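Side-chain contact in cystathionine gamma-synthase (Xanthomonas oryzae pv. oryzae KACC 10331, PDB 6LD7), which probably catalyses the pyridoxal phosphate-dependent formation of cystathionine from an activated homoserine and cysteine, a step of methionine biosynthesis: residues Asp26-Thr29 with Ala30-Ala33. The protein carries 1 engineered substitution. Residues are numbered along the deposited sequence; the frame is centred on the assembly and turned at random.
Sequences DRDT and AYGA
Asp28 lays its carboxylate over the amides of Ala30, Tyr31 and Ala33, where three backbone N-H groups converge on its two oxygens. CG stands anti to the backbone N (chi1 172°), which carries the group over the amides that follow. OD1 takes the N-H of Ala30 at 3.0 Å, the donor lying well above the carboxylate plane. OD2 is gripped twice: Tyr31 N approaches at 2.8 Å, also from above that plane, and Ala33 N reaches the anti lone pair of OD2 at 3.1 Å in a fairly straight bond (161°). Asp28 O meanwhile accepts from Gly32 N at 3.2 Å, closing a single alpha-turn. Side-chain and main-chain oxygens of one aspartate thus bind the amides of Ala30 to Ala33, an Asx motif that opens with the Asx turn to Ala30. Gly32 ends the turn at positive phi (70°), a conformation that favours glycine. Two methyls lie against the carboxylate oxygens: Ala33 CB is 3.4 Å from Asp28 OD2, and the CB of Ala30 is as close to OD1 while also resting over the rim of one face of the Tyr31 ring. Two waters bridge the two limbs of the loop, one from Arg27 N and one from Asp28 N, both to Ala33 O. The loop meets the second subunit, where Tyr31 packs on its Pro63 and Ala33 on its Ser41.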
# COMPACT_ATOMS: atom_id res chain seq x y z
N ASP C 26 11.59 -9.93 -14.01
CA ASP C 26 11.32 -10.37 -15.43
C ASP C 26 10.11 -11.34 -15.49
O ASP C 26 10.24 -12.52 -15.90
CB ASP C 26 12.52 -11.13 -16.06
CG ASP C 26 13.73 -10.30 -16.48
OD1 ASP C 26 13.51 -9.21 -17.10
OD2 ASP C 26 14.91 -10.81 -16.27
N ARG C 27 9.00 -10.96 -14.91
CA ARG C 27 7.75 -11.77 -14.84
C ARG C 27 6.60 -10.95 -15.45
O ARG C 27 5.61 -11.50 -15.78
CB ARG C 27 7.42 -12.11 -13.38
CG ARG C 27 7.41 -13.60 -12.99
CD ARG C 27 8.65 -14.46 -13.22
NE ARG C 27 8.80 -15.62 -12.31
CZ ARG C 27 9.89 -15.89 -11.56
NH1 ARG C 27 10.93 -15.07 -11.53
NH2 ARG C 27 9.94 -16.95 -10.78
N ASP C 28 6.79 -9.67 -15.73
CA ASP C 28 5.73 -8.72 -16.15
C ASP C 28 5.71 -8.68 -17.67
O ASP C 28 6.55 -8.01 -18.22
CB ASP C 28 5.96 -7.31 -15.59
CG ASP C 28 4.98 -6.28 -16.17
OD1 ASP C 28 3.76 -6.60 -16.33
OD2 ASP C 28 5.45 -5.20 -16.46
N THR C 29 4.68 -9.24 -18.31
CA THR C 29 4.49 -9.20 -19.77
C THR C 29 3.97 -7.80 -20.18
O THR C 29 4.09 -7.46 -21.32
CB THR C 29 3.55 -10.34 -20.22
OG1 THR C 29 2.25 -10.06 -19.67
CG2 THR C 29 3.99 -11.74 -19.80
N ALA C 30 3.39 -6.99 -19.30
CA ALA C 30 2.77 -5.71 -19.73
C ALA C 30 3.89 -4.70 -20.03
O ALA C 30 3.84 -4.03 -21.05
CB ALA C 30 1.79 -5.16 -18.64
N TYR C 31 4.85 -4.52 -19.13
CA TYR C 31 5.76 -3.35 -19.23
C TYR C 31 7.23 -3.74 -19.12
O TYR C 31 8.08 -2.79 -19.24
CB TYR C 31 5.39 -2.28 -18.20
CG TYR C 31 3.96 -1.79 -18.28
CD1 TYR C 31 3.56 -1.01 -19.35
CD2 TYR C 31 3.00 -2.12 -17.30
CE1 TYR C 31 2.24 -0.57 -19.46
CE2 TYR C 31 1.67 -1.68 -17.39
CZ TYR C 31 1.31 -0.91 -18.48
OH TYR C 31 0.04 -0.41 -18.61
N GLY C 32 7.53 -5.01 -18.83
CA GLY C 32 8.89 -5.47 -18.53
C GLY C 32 9.38 -4.93 -17.18
O GLY C 32 10.62 -4.95 -16.93
N ALA C 33 8.45 -4.62 -16.28
CA ALA C 33 8.76 -4.15 -14.92
C ALA C 33 9.66 -5.20 -14.25
O ALA C 33 9.37 -6.38 -14.35
CB ALA C 33 7.51 -3.88 -14.12
O HOH W 1 8.61 -8.83 -13.08
O HOH W 2 9.29 -8.01 -16.44